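Local coordinates for protein probable benzoylformate decarboxylase (Rhodococcus jostii, PDB 7ORX) that belongs to the thiamine diphosphate-dependent enzyme family and binds thiamine diphosphate together with a sodium ion, at residues C[31-36]-C[161-166]; C[41-46]-C[416-421]; C[90-95]-C[305-310]; C[116-121]-C[156-161]; C[126-131]-C[142-147]. All blocks are in the same frame, centred on the assembly; numbering follows the deposited sequence.

Interaction 1 (C[31-36]-C[161-166])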
# COMPACT_ATOMS: atom_id res chain seq x y z
N GLU C 31 -10.90 -21.37 -8.78
CA GLU C 31 -11.44 -21.88 -7.49
C GLU C 31 -12.00 -23.30 -7.62
O GLU C 31 -12.32 -23.88 -6.60
CB GLU C 31 -12.57 -21.00 -6.94
CG GLU C 31 -12.12 -19.59 -6.61
CD GLU C 31 -12.30 -18.62 -7.75
OE1 GLU C 31 -13.48 -18.43 -8.17
OE2 GLU C 31 -11.29 -18.05 -8.22
N LEU C 32 -12.11 -23.84 -8.83
CA LEU C 32 -12.65 -25.20 -9.01
C LEU C 32 -11.76 -26.18 -8.24
O LEU C 32 -12.31 -27.00 -7.51
CB LEU C 32 -12.77 -25.54 -10.50
CG LEU C 32 -13.62 -24.60 -11.34
CD1 LEU C 32 -13.63 -25.06 -12.79
CD2 LEU C 32 -15.05 -24.51 -10.81
N PRO C 33 -10.39 -26.12 -8.30
CA PRO C 33 -9.54 -27.05 -7.54
C PRO C 33 -9.73 -27.02 -6.01
O PRO C 33 -9.51 -28.02 -5.37
CB PRO C 33 -8.11 -26.65 -7.91
CG PRO C 33 -8.24 -25.94 -9.23
CD PRO C 33 -9.58 -25.22 -9.13
N PHE C 34 -10.14 -25.88 -5.44
CA PHE C 34 -10.52 -25.80 -4.01
C PHE C 34 -11.85 -26.51 -3.80
O PHE C 34 -11.99 -27.34 -2.89
CB PHE C 34 -10.63 -24.35 -3.53
CG PHE C 34 -11.11 -24.29 -2.10
CD1 PHE C 34 -10.38 -24.89 -1.08
CD2 PHE C 34 -12.33 -23.70 -1.78
CE1 PHE C 34 -10.83 -24.85 0.23
CE2 PHE C 34 -12.78 -23.67 -0.47
CZ PHE C 34 -12.03 -24.23 0.54
N LEU C 35 -12.83 -26.18 -4.62
CA LEU C 35 -14.24 -26.61 -4.41
C LEU C 35 -14.36 -28.11 -4.67
O LEU C 35 -15.27 -28.73 -4.07
CB LEU C 35 -15.18 -25.83 -5.34
CG LEU C 35 -15.35 -24.34 -5.00
CD1 LEU C 35 -16.33 -23.66 -5.96
CD2 LEU C 35 -15.76 -24.16 -3.55
N SER C 36 -13.48 -28.69 -5.50
CA SER C 36 -13.58 -30.11 -5.91
C SER C 36 -13.38 -31.03 -4.70
O SER C 36 -14.00 -32.10 -4.66
CB SER C 36 -12.62 -30.44 -7.04
OG SER C 36 -11.27 -30.24 -6.67
N VAL C 161 -5.09 -17.67 -2.76
CA VAL C 161 -4.37 -18.97 -2.89
C VAL C 161 -4.32 -19.36 -4.37
O VAL C 161 -5.36 -19.51 -5.02
CB VAL C 161 -5.04 -20.08 -2.05
CG1 VAL C 161 -4.27 -21.37 -2.20
CG2 VAL C 161 -5.24 -19.65 -0.61
N PRO C 162 -3.10 -19.50 -4.95
CA PRO C 162 -2.92 -20.02 -6.30
C PRO C 162 -3.51 -21.43 -6.40
O PRO C 162 -3.34 -22.22 -5.47
CB PRO C 162 -1.40 -20.03 -6.51
CG PRO C 162 -0.86 -19.02 -5.54
CD PRO C 162 -1.82 -19.05 -4.38
N TYR C 163 -4.20 -21.72 -7.49
CA TYR C 163 -5.11 -22.88 -7.50
C TYR C 163 -4.27 -24.17 -7.46
O TYR C 163 -4.73 -25.17 -6.88
CB TYR C 163 -6.12 -22.73 -8.63
CG TYR C 163 -5.71 -23.07 -10.04
CD1 TYR C 163 -5.38 -24.35 -10.43
CD2 TYR C 163 -5.82 -22.11 -11.03
CE1 TYR C 163 -5.09 -24.65 -11.75
CE2 TYR C 163 -5.55 -22.38 -12.35
CZ TYR C 163 -5.17 -23.65 -12.72
OH TYR C 163 -4.90 -23.82 -14.05
N ASP C 164 -3.05 -24.13 -7.97
CA ASP C 164 -2.14 -25.30 -8.00
C ASP C 164 -1.66 -25.63 -6.58
O ASP C 164 -1.09 -26.72 -6.39
CB ASP C 164 -1.01 -25.10 -9.02
CG ASP C 164 -0.07 -23.93 -8.78
OD1 ASP C 164 -0.58 -22.81 -8.46
OD2 ASP C 164 1.21 -24.12 -8.96
N ASP C 165 -1.89 -24.77 -5.59
CA ASP C 165 -1.38 -25.02 -4.21
C ASP C 165 -2.20 -26.12 -3.55
O ASP C 165 -1.64 -26.81 -2.70
CB ASP C 165 -1.45 -23.76 -3.34
CG ASP C 165 -0.36 -22.74 -3.64
OD1 ASP C 165 0.54 -23.05 -4.50
OD2 ASP C 165 -0.41 -21.63 -3.00
N TRP C 166 -3.47 -26.29 -3.93
CA TRP C 166 -4.41 -27.18 -3.21
C TRP C 166 -3.95 -28.65 -3.34
O TRP C 166 -4.17 -29.42 -2.43
CB TRP C 166 -5.81 -26.96 -3.75
CG TRP C 166 -6.33 -25.60 -3.44
CD1 TRP C 166 -6.67 -24.62 -4.33
CD2 TRP C 166 -6.56 -25.06 -2.14
NE1 TRP C 166 -7.09 -23.50 -3.66
CE2 TRP C 166 -7.05 -23.74 -2.32
CE3 TRP C 166 -6.43 -25.58 -0.85
CZ2 TRP C 166 -7.37 -22.92 -1.24
CZ3 TRP C 166 -6.78 -24.78 0.21
CH2 TRP C 166 -7.24 -23.46 0.02

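Interaction 2 (C[41-46]-C[416-421])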
# COMPACT_ATOMS: atom_id res chain seq x y z
N ASP C 41 -20.35 -32.93 4.38
CA ASP C 41 -20.95 -32.24 5.56
C ASP C 41 -20.91 -30.70 5.37
O ASP C 41 -21.45 -29.97 6.22
CB ASP C 41 -20.34 -32.73 6.88
CG ASP C 41 -18.83 -32.61 7.01
OD1 ASP C 41 -18.11 -33.09 6.08
OD2 ASP C 41 -18.36 -32.02 8.03
N PHE C 42 -20.28 -30.20 4.30
CA PHE C 42 -20.15 -28.75 3.99
C PHE C 42 -21.26 -28.35 3.00
O PHE C 42 -21.57 -29.16 2.09
CB PHE C 42 -18.82 -28.42 3.31
CG PHE C 42 -17.62 -28.30 4.21
CD1 PHE C 42 -17.25 -29.31 5.07
CD2 PHE C 42 -16.82 -27.17 4.16
CE1 PHE C 42 -16.15 -29.20 5.88
CE2 PHE C 42 -15.72 -27.05 4.99
CZ PHE C 42 -15.39 -28.06 5.85
N ARG C 43 -21.80 -27.13 3.15
CA ARG C 43 -22.79 -26.59 2.19
C ARG C 43 -22.22 -25.37 1.51
O ARG C 43 -21.69 -24.53 2.18
CB ARG C 43 -24.15 -26.33 2.84
CG ARG C 43 -24.25 -25.38 4.02
CD ARG C 43 -25.68 -25.68 4.53
NE ARG C 43 -26.48 -24.67 5.21
CZ ARG C 43 -26.29 -24.24 6.46
NH1 ARG C 43 -25.27 -24.70 7.16
NH2 ARG C 43 -27.09 -23.35 6.99
N TYR C 44 -22.31 -25.32 0.18
CA TYR C 44 -21.90 -24.16 -0.63
C TYR C 44 -23.16 -23.35 -0.93
O TYR C 44 -24.20 -23.92 -1.32
CB TYR C 44 -21.20 -24.65 -1.89
CG TYR C 44 -20.57 -23.57 -2.73
CD1 TYR C 44 -19.28 -23.12 -2.49
CD2 TYR C 44 -21.25 -23.05 -3.81
CE1 TYR C 44 -18.69 -22.17 -3.32
CE2 TYR C 44 -20.69 -22.07 -4.63
CZ TYR C 44 -19.39 -21.65 -4.40
OH TYR C 44 -18.86 -20.69 -5.22
N VAL C 45 -23.10 -22.04 -0.73
CA VAL C 45 -24.25 -21.16 -1.05
C VAL C 45 -23.82 -20.22 -2.18
O VAL C 45 -23.03 -19.34 -1.98
CB VAL C 45 -24.72 -20.42 0.21
CG1 VAL C 45 -25.91 -19.56 -0.13
CG2 VAL C 45 -25.07 -21.36 1.35
N LEU C 46 -24.30 -20.47 -3.38
CA LEU C 46 -23.93 -19.66 -4.56
C LEU C 46 -24.72 -18.34 -4.54
O LEU C 46 -25.94 -18.35 -4.25
CB LEU C 46 -24.23 -20.52 -5.79
CG LEU C 46 -24.13 -19.83 -7.15
CD1 LEU C 46 -22.69 -19.41 -7.44
CD2 LEU C 46 -24.64 -20.76 -8.24
N ALA C 416 -29.05 -13.94 6.97
CA ALA C 416 -29.54 -13.94 8.36
C ALA C 416 -30.60 -15.04 8.51
O ALA C 416 -30.67 -15.71 9.55
CB ALA C 416 -30.13 -12.58 8.69
N GLN C 417 -31.43 -15.18 7.49
CA GLN C 417 -32.54 -16.14 7.55
C GLN C 417 -31.96 -17.55 7.53
O GLN C 417 -32.34 -18.34 8.39
CB GLN C 417 -33.54 -15.95 6.43
CG GLN C 417 -34.74 -16.86 6.59
CD GLN C 417 -35.51 -16.56 7.85
OE1 GLN C 417 -36.41 -15.73 7.85
NE2 GLN C 417 -35.13 -17.22 8.93
N LEU C 418 -31.03 -17.81 6.62
CA LEU C 418 -30.30 -19.11 6.52
C LEU C 418 -29.70 -19.51 7.88
O LEU C 418 -29.63 -20.68 8.17
CB LEU C 418 -29.22 -18.97 5.46
CG LEU C 418 -28.44 -20.25 5.19
CD1 LEU C 418 -29.37 -21.37 4.76
CD2 LEU C 418 -27.33 -20.01 4.17
N ALA C 419 -29.26 -18.54 8.66
CA ALA C 419 -28.62 -18.74 9.97
C ALA C 419 -29.67 -18.90 11.05
O ALA C 419 -29.30 -19.24 12.18
CB ALA C 419 -27.75 -17.56 10.29
N SER C 420 -30.90 -18.48 10.77
CA SER C 420 -31.96 -18.27 11.79
C SER C 420 -33.08 -19.28 11.57
O SER C 420 -34.09 -18.95 10.98
CB SER C 420 -32.45 -16.85 11.80
OG SER C 420 -31.90 -16.18 12.92
N PRO C 421 -32.96 -20.51 12.12
CA PRO C 421 -33.93 -21.57 11.86
C PRO C 421 -35.27 -21.31 12.57
O PRO C 421 -36.24 -21.67 11.99
CB PRO C 421 -33.20 -22.82 12.38
CG PRO C 421 -32.36 -22.32 13.53
CD PRO C 421 -31.95 -20.93 13.11

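Interaction 3 (C[90-95]-C[305-310])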
# COMPACT_ATOMS: atom_id res chain seq x y z
N TYR C 90 -16.96 -2.12 9.90
CA TYR C 90 -17.63 -1.31 10.96
C TYR C 90 -18.60 -2.17 11.77
O TYR C 90 -18.89 -1.77 12.89
CB TYR C 90 -18.20 -0.04 10.34
CG TYR C 90 -17.13 0.92 9.92
CD1 TYR C 90 -16.45 1.66 10.86
CD2 TYR C 90 -16.76 1.07 8.59
CE1 TYR C 90 -15.45 2.55 10.50
CE2 TYR C 90 -15.77 1.96 8.21
CZ TYR C 90 -15.10 2.71 9.17
OH TYR C 90 -14.07 3.54 8.82
N SER C 91 -19.00 -3.33 11.28
CA SER C 91 -19.87 -4.27 12.03
C SER C 91 -19.04 -5.29 12.81
O SER C 91 -19.65 -6.12 13.50
CB SER C 91 -20.88 -4.92 11.13
OG SER C 91 -20.32 -5.85 10.22
N HIS C 92 -17.70 -5.21 12.69
CA HIS C 92 -16.75 -6.12 13.38
C HIS C 92 -17.17 -7.56 13.08
O HIS C 92 -17.37 -8.35 14.05
CB HIS C 92 -16.67 -5.84 14.90
CG HIS C 92 -16.12 -4.49 15.23
ND1 HIS C 92 -14.97 -4.02 14.67
CD2 HIS C 92 -16.53 -3.56 16.11
CE1 HIS C 92 -14.73 -2.81 15.13
NE2 HIS C 92 -15.67 -2.51 16.03
N SER C 93 -17.28 -7.85 11.79
CA SER C 93 -17.73 -9.15 11.27
C SER C 93 -16.55 -10.01 10.86
O SER C 93 -15.76 -9.59 10.00
CB SER C 93 -18.71 -8.96 10.16
OG SER C 93 -20.03 -9.05 10.69
N PRO C 94 -16.36 -11.19 11.50
CA PRO C 94 -15.23 -12.06 11.21
C PRO C 94 -15.36 -12.87 9.94
O PRO C 94 -15.28 -14.06 10.01
CB PRO C 94 -15.18 -12.97 12.45
CG PRO C 94 -16.58 -13.02 12.93
CD PRO C 94 -17.18 -11.66 12.62
N LEU C 95 -15.54 -12.24 8.79
CA LEU C 95 -15.52 -12.92 7.47
C LEU C 95 -14.09 -13.34 7.15
O LEU C 95 -13.16 -12.50 7.23
CB LEU C 95 -15.99 -11.97 6.37
CG LEU C 95 -17.39 -11.38 6.54
CD1 LEU C 95 -17.79 -10.60 5.27
CD2 LEU C 95 -18.41 -12.47 6.82
N GLY C 305 -9.55 -0.92 20.23
CA GLY C 305 -8.55 0.09 20.57
C GLY C 305 -8.53 1.24 19.59
O GLY C 305 -8.29 2.37 20.01
N GLY C 306 -8.79 0.98 18.31
CA GLY C 306 -8.94 2.02 17.27
C GLY C 306 -10.00 3.05 17.62
O GLY C 306 -9.70 4.24 17.53
N GLU C 307 -11.19 2.60 18.03
CA GLU C 307 -12.31 3.46 18.50
C GLU C 307 -11.81 4.29 19.69
O GLU C 307 -12.05 5.49 19.67
CB GLU C 307 -13.54 2.67 18.92
CG GLU C 307 -14.40 2.16 17.76
CD GLU C 307 -15.51 1.14 18.06
OE1 GLU C 307 -16.01 1.10 19.24
OE2 GLU C 307 -15.87 0.36 17.11
N ALA C 308 -11.11 3.72 20.68
CA ALA C 308 -10.71 4.47 21.88
C ALA C 308 -9.65 5.53 21.50
O ALA C 308 -9.78 6.67 21.92
CB ALA C 308 -10.22 3.52 22.95
N ALA C 309 -8.69 5.20 20.66
CA ALA C 309 -7.61 6.13 20.25
C ALA C 309 -8.17 7.33 19.47
O ALA C 309 -7.69 8.44 19.71
CB ALA C 309 -6.58 5.41 19.42
N ARG C 310 -9.05 7.10 18.50
CA ARG C 310 -9.41 8.15 17.51
C ARG C 310 -10.51 9.09 18.04
O ARG C 310 -10.62 10.18 17.47
CB ARG C 310 -9.81 7.55 16.17
CG ARG C 310 -11.24 7.03 16.12
CD ARG C 310 -11.44 6.41 14.77
NE ARG C 310 -12.78 5.86 14.66
CZ ARG C 310 -13.08 4.55 14.65
NH1 ARG C 310 -12.14 3.62 14.77
NH2 ARG C 310 -14.33 4.17 14.54

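Interaction 4 (C[116-121]-C[156-161])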
# COMPACT_ATOMS: atom_id res chain seq x y z
N VAL C 116 -2.84 -9.12 -9.52
CA VAL C 116 -1.50 -8.46 -9.41
C VAL C 116 -1.45 -7.71 -8.06
O VAL C 116 -2.22 -6.74 -7.93
CB VAL C 116 -1.21 -7.53 -10.61
CG1 VAL C 116 0.26 -7.11 -10.67
CG2 VAL C 116 -1.63 -8.16 -11.94
N ASP C 117 -0.61 -8.16 -7.10
CA ASP C 117 -0.52 -7.62 -5.71
C ASP C 117 -1.84 -7.89 -5.00
O ASP C 117 -2.60 -6.93 -4.75
CB ASP C 117 -0.24 -6.10 -5.65
CG ASP C 117 1.14 -5.66 -6.13
OD1 ASP C 117 1.94 -6.54 -6.62
OD2 ASP C 117 1.44 -4.43 -5.99
N ALA C 118 -2.12 -9.15 -4.69
CA ALA C 118 -3.42 -9.57 -4.11
C ALA C 118 -3.56 -9.00 -2.69
O ALA C 118 -4.71 -8.61 -2.33
CB ALA C 118 -3.51 -11.08 -4.14
N GLY C 119 -2.45 -8.97 -1.93
CA GLY C 119 -2.31 -8.35 -0.60
C GLY C 119 -2.69 -6.87 -0.57
O GLY C 119 -3.26 -6.42 0.45
N THR C 120 -2.39 -6.12 -1.64
CA THR C 120 -2.70 -4.67 -1.78
C THR C 120 -4.19 -4.47 -2.12
O THR C 120 -4.79 -3.51 -1.59
CB THR C 120 -1.82 -3.98 -2.84
OG1 THR C 120 -0.46 -4.36 -2.66
CG2 THR C 120 -1.94 -2.47 -2.82
N LEU C 121 -4.76 -5.30 -3.00
CA LEU C 121 -6.12 -5.09 -3.58
C LEU C 121 -7.12 -4.71 -2.47
O LEU C 121 -7.75 -3.62 -2.60
CB LEU C 121 -6.54 -6.35 -4.36
CG LEU C 121 -7.91 -6.32 -5.06
CD1 LEU C 121 -8.02 -5.22 -6.14
CD2 LEU C 121 -8.20 -7.69 -5.66
N PRO C 156 -12.88 -8.57 9.03
CA PRO C 156 -12.59 -9.39 7.87
C PRO C 156 -11.12 -9.50 7.48
O PRO C 156 -10.35 -8.54 7.66
CB PRO C 156 -13.39 -8.68 6.76
CG PRO C 156 -13.43 -7.25 7.19
CD PRO C 156 -13.48 -7.28 8.70
N VAL C 157 -10.78 -10.65 6.91
CA VAL C 157 -9.38 -11.06 6.55
C VAL C 157 -9.43 -11.62 5.12
O VAL C 157 -10.49 -12.13 4.74
CB VAL C 157 -8.87 -12.09 7.56
CG1 VAL C 157 -9.00 -11.55 8.96
CG2 VAL C 157 -9.66 -13.37 7.50
N TYR C 158 -8.35 -11.55 4.37
CA TYR C 158 -8.33 -11.99 2.96
C TYR C 158 -7.10 -12.86 2.73
O TYR C 158 -6.06 -12.49 3.17
CB TYR C 158 -8.27 -10.78 2.05
CG TYR C 158 -8.27 -11.04 0.57
CD1 TYR C 158 -9.43 -11.31 -0.13
CD2 TYR C 158 -7.12 -10.87 -0.16
CE1 TYR C 158 -9.43 -11.48 -1.51
CE2 TYR C 158 -7.10 -11.03 -1.54
CZ TYR C 158 -8.26 -11.31 -2.22
OH TYR C 158 -8.21 -11.47 -3.58
N VAL C 159 -7.27 -13.97 2.03
CA VAL C 159 -6.20 -14.93 1.72
C VAL C 159 -6.35 -15.26 0.24
O VAL C 159 -7.41 -15.77 -0.12
CB VAL C 159 -6.33 -16.19 2.58
CG1 VAL C 159 -5.27 -17.18 2.19
CG2 VAL C 159 -6.27 -15.87 4.06
N SER C 160 -5.33 -14.99 -0.59
CA SER C 160 -5.34 -15.32 -2.04
C SER C 160 -4.53 -16.58 -2.22
O SER C 160 -3.42 -16.54 -1.82
CB SER C 160 -4.80 -14.15 -2.87
OG SER C 160 -4.38 -14.52 -4.17
N VAL C 161 -5.09 -17.67 -2.76
CA VAL C 161 -4.37 -18.97 -2.89
C VAL C 161 -4.32 -19.36 -4.37
O VAL C 161 -5.36 -19.51 -5.02
CB VAL C 161 -5.04 -20.08 -2.05
CG1 VAL C 161 -4.27 -21.37 -2.20
CG2 VAL C 161 -5.24 -19.65 -0.61

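Interaction 5 (C[126-131]-C[142-147])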
# COMPACT_ATOMS: atom_id res chain seq x y z
N VAL C 126 -10.02 -4.91 5.10
CA VAL C 126 -9.56 -6.12 5.84
C VAL C 126 -8.52 -5.76 6.89
O VAL C 126 -7.66 -4.94 6.58
CB VAL C 126 -9.05 -7.12 4.81
CG1 VAL C 126 -10.15 -7.47 3.81
CG2 VAL C 126 -7.84 -6.57 4.07
N LYS C 127 -8.63 -6.34 8.10
CA LYS C 127 -7.62 -6.23 9.19
C LYS C 127 -6.27 -6.80 8.76
O LYS C 127 -5.25 -6.44 9.33
CB LYS C 127 -7.87 -7.20 10.33
CG LYS C 127 -9.03 -6.88 11.22
CD LYS C 127 -9.24 -7.97 12.21
CE LYS C 127 -8.09 -8.04 13.19
NZ LYS C 127 -8.55 -8.50 14.51
N TRP C 128 -6.31 -7.84 7.94
CA TRP C 128 -5.13 -8.67 7.65
C TRP C 128 -5.31 -9.36 6.30
O TRP C 128 -6.42 -9.83 6.05
CB TRP C 128 -4.94 -9.72 8.75
CG TRP C 128 -3.64 -10.43 8.57
CD1 TRP C 128 -2.39 -9.89 8.71
CD2 TRP C 128 -3.45 -11.76 8.05
NE1 TRP C 128 -1.45 -10.79 8.28
CE2 TRP C 128 -2.06 -11.96 7.93
CE3 TRP C 128 -4.31 -12.79 7.69
CZ2 TRP C 128 -1.52 -13.16 7.54
CZ3 TRP C 128 -3.78 -13.98 7.26
CH2 TRP C 128 -2.39 -14.17 7.19
N SER C 129 -4.26 -9.44 5.50
CA SER C 129 -4.34 -10.10 4.17
C SER C 129 -3.02 -10.78 3.84
O SER C 129 -2.01 -10.25 4.21
CB SER C 129 -4.78 -9.08 3.12
OG SER C 129 -3.65 -8.54 2.43
N SER C 130 -3.05 -11.94 3.20
CA SER C 130 -1.86 -12.74 2.83
C SER C 130 -2.04 -13.34 1.45
O SER C 130 -3.12 -13.84 1.22
CB SER C 130 -1.62 -13.81 3.85
OG SER C 130 -0.37 -14.46 3.57
N GLU C 131 -1.02 -13.29 0.61
CA GLU C 131 -0.82 -14.32 -0.45
C GLU C 131 0.29 -15.23 0.06
O GLU C 131 1.44 -14.85 -0.06
CB GLU C 131 -0.54 -13.68 -1.82
CG GLU C 131 -0.50 -14.69 -2.98
CD GLU C 131 -0.62 -14.17 -4.42
OE1 GLU C 131 -1.75 -14.20 -5.02
OE2 GLU C 131 0.44 -13.80 -5.00
N ILE C 142 -4.29 -19.87 6.61
CA ILE C 142 -5.75 -19.92 6.84
C ILE C 142 -6.01 -20.06 8.33
O ILE C 142 -6.89 -19.37 8.82
CB ILE C 142 -6.42 -21.01 5.99
CG1 ILE C 142 -6.14 -20.73 4.51
CG2 ILE C 142 -7.92 -21.06 6.26
CD1 ILE C 142 -6.90 -21.64 3.60
N ASN C 143 -5.26 -20.85 9.06
CA ASN C 143 -5.39 -20.88 10.54
C ASN C 143 -5.22 -19.47 11.08
O ASN C 143 -6.08 -19.03 11.88
CB ASN C 143 -4.38 -21.77 11.27
CG ASN C 143 -4.82 -21.98 12.70
OD1 ASN C 143 -5.96 -22.33 12.93
ND2 ASN C 143 -3.96 -21.73 13.66
N GLN C 144 -4.16 -18.77 10.69
CA GLN C 144 -3.86 -17.40 11.19
C GLN C 144 -5.02 -16.45 10.80
O GLN C 144 -5.48 -15.66 11.66
CB GLN C 144 -2.54 -16.92 10.60
CG GLN C 144 -2.27 -15.46 10.83
CD GLN C 144 -0.84 -15.06 10.52
OE1 GLN C 144 -0.04 -15.74 9.84
NE2 GLN C 144 -0.47 -13.92 11.04
N ALA C 145 -5.47 -16.52 9.55
CA ALA C 145 -6.61 -15.74 9.04
C ALA C 145 -7.79 -15.90 9.99
O ALA C 145 -8.40 -14.85 10.35
CB ALA C 145 -7.00 -16.18 7.65
N ILE C 146 -8.12 -17.13 10.41
CA ILE C 146 -9.35 -17.37 11.22
C ILE C 146 -9.13 -16.78 12.61
O ILE C 146 -10.01 -16.08 13.07
CB ILE C 146 -9.72 -18.85 11.27
CG1 ILE C 146 -10.16 -19.33 9.88
CG2 ILE C 146 -10.78 -19.12 12.33
CD1 ILE C 146 -10.03 -20.81 9.68
N HIS C 147 -8.00 -17.04 13.24
CA HIS C 147 -7.78 -16.57 14.63
C HIS C 147 -7.84 -15.04 14.67
O HIS C 147 -8.37 -14.47 15.64
CB HIS C 147 -6.42 -17.02 15.13
CG HIS C 147 -6.35 -18.48 15.40
ND1 HIS C 147 -7.29 -19.13 16.18
CD2 HIS C 147 -5.40 -19.39 15.05
CE1 HIS C 147 -6.94 -20.40 16.27
NE2 HIS C 147 -5.78 -20.58 15.59

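Interaction 1 (C[31-36]-C[161-166])
F34 and W166 make the aromatic part of this contact. F34 CD1 comes over one face of the indole, 3.6 Å from W166 CZ2. The two six-membered rings are inclined at 42°, with centroids 4.7 Å apart. F34 CB adds a CH-pi contact, 3.9 Å from the centroid of the W166 five-membered ring. With CG of F34 anti to its own N (chi1 176°), CB and the phenyl ring are spread along the length of the indole. V161 CG1 covers the other indole face, and Y12 stacks on the F34 ring.

The aliphatic part belongs to P33. Its CG lies 3.5 Å from Y163 CD1, and its CB is 4.4 Å from W166 CD1.

Polar groups bond within or beyond the segments. S36 OG donates to P33 O at 3.1 Å, from above the carbonyl plane. E31 OE2 bonds to H73 ND1, and H73 lines the thiamine diphosphate pocket.

The contact packs helix 32-35 of the N-terminal cofactor-binding region against the turn after strand 157-162. L464 and L471 of the second subunit pack on L32 and Y163. No hydrogen bond crosses, so the fit rests on one face of the W166 indole and on apolar carbon.

Interaction 2 (C[41-46]-C[416-421])
Helix 409-418 reaches strand 43-46 through L418, which touches R43 and V45. Just before it, Q417 OE1 accepts from V425 N and NE2 donates to R423 O. A chi1 of -177° in L418 carries both methyls across the gap. CD2 meets V45 CG2 tip to tip at 3.9 Å. CD1 lies 3.8 Å from R43 NH2, at the edge of the guanidinium and near its plane. The extended R43 chain comes from the opposite direction. F24 of the neighbouring strand 22-25 also packs on L418. A419 then packs on Y60.

Strand 43-46 is an edge strand of the N-terminal parallel sheet within this chain. The helix belongs to the C-terminal cofactor-binding region, so two family regions meet here. The contact is small and mostly apolar; R43 also turns its edge to L418 O, with NH2 3.9 Å away and no hydrogen bond. One leucine thus serves a buried valine and the guanidinium edge of an exposed arginine.

Interaction 3 (C[90-95]-C[305-310])
H92 sets the edge of its imidazole against the carboxylate of E307. NE2 donates to E307 OE2 at 3.1 Å, and the bond is nearly straight, with an angle of 165° at the hydrogen. The oxygen lies in the ring plane. It is met on its syn side, but 34° out of the carboxylate plane. The E307 chain, extended beyond CG, carries the carboxylate across from helix 305-310. Both groups have further partners: H92 ND1 bonds to K154 O, and E307 OE1 to T302 OG1. Because K154 O can only accept, the imidazole probably carries both protons, which would suit a neighbour of E307 and D304.

H92 follows helix 82-90 and closes it with a Schellman motif, at a positive phi of 52°. The bond therefore ties a helix end of the N-terminal cofactor-binding region to the central, Rossmann-like region.

Y90 approaches R310 more loosely. Its CE1 is 4.5 Å from R310 NH2, which sits at the ring edge. The Y90 hydroxyl bonds to E110 of the second subunit, and R310 NE to Q109 O there. E307 CA lies over one face of the R310 guanidinium, 3.7 Å above its plane.

Interaction 4 (C[116-121]-C[156-161])
A118 lies at about the start of a short, weakly bonded helix, roughly 118-121, that rests against strand 157-162, within the parallel sheet of the N-terminal thiamine diphosphate-binding fold. Side chains alternate along the strand. Y158 and S160 point to this helix, while V157 and V159 pack on helix 138-149 behind the sheet.

A118 does most of the touching. Its CB packs against S160, 3.5 Å from OG and 3.6 Å from S160 CB. Its carbonyl oxygen comes obliquely to the Y158 ring, with A118 O 3.5 Å from CE2. A chi1 of -179° turns the Y158 ring away from its own amide nitrogen and carries it out from the strand to A118 O.

The G119 carbonyl accepts a hydrogen bond from S129 OG on the edge strand. L121 closes the turn, with L121 N bonded to D117 O at 3.2 Å. L121 CB is directed to the strand, and the side chain is about 11 Å from a bound thiamine diphosphate. P124 of the second subunit also packs on it.

The polar ends are bonded outside the contact: S160 OG to E131 OE1, and the Y158 hydroxyl to S78 OG. At the far end of the ring, L121 CD2 stands 4.3 Å from Y158 OH.

Interaction 5 (C[126-131]-C[142-147])
K127 NZ is gripped by two carbonyl oxygens, T148 O and A153 O, next to the place where W128 lies against Q144. The amide of Q144 covers one face of the indole, with its plane only 19° from that of the ring. Q144 CD is 3.6 Å from W128 CZ2, and NE2 sits above the same face, offset toward the rim. Q144 CG makes a CH-pi contact, 4.1 Å from the centroid of the six-membered ring. The glutamine chain is extended beyond CG and crosses the indole at about a right angle.

Strand 128-130, helix 138-149 and strand 157-162 form a beta-alpha-beta unit, and this contact presses the first strand to the helix. In W128 a chi1 of -172° swings the indole off the strand toward Q144 and A145.

A145 comes obliquely to the indole, its CA 3.8 Å and its CB 3.9 Å from W128 CZ3. Q144 OE1 bonds to R140 NH1, which probably helps hold the amide flat on the ring. R310 of the third subunit and G108 of the fourth pack on Q144.

Interactions 1, 2, 4 and 5 all reach the N-terminal parallel sheet. Interactions 4 and 5 are closest, with centres 9 Å apart, and K127 N to P156 O (2.8 Å) probably bonds them. Interactions 1 and 4 share V161 on strand 157-162, and W166 CH2 touches I142 CD1 of interaction 5 at 4.0 Å. L35 CD2 meets Y44 CE1 at 3.5 Å, joining interactions 1 and 2. Interaction 3 connects to interaction 4 through a probable hydrogen bond, V157 N to L95 O (3.0 Å). The side chains of P33, Y90 and L121 lie about 11 to 12 Å from a bound thiamine diphosphate. None of the three touches the cofactor; the link to the pocket is E31 of interaction 1, through H73.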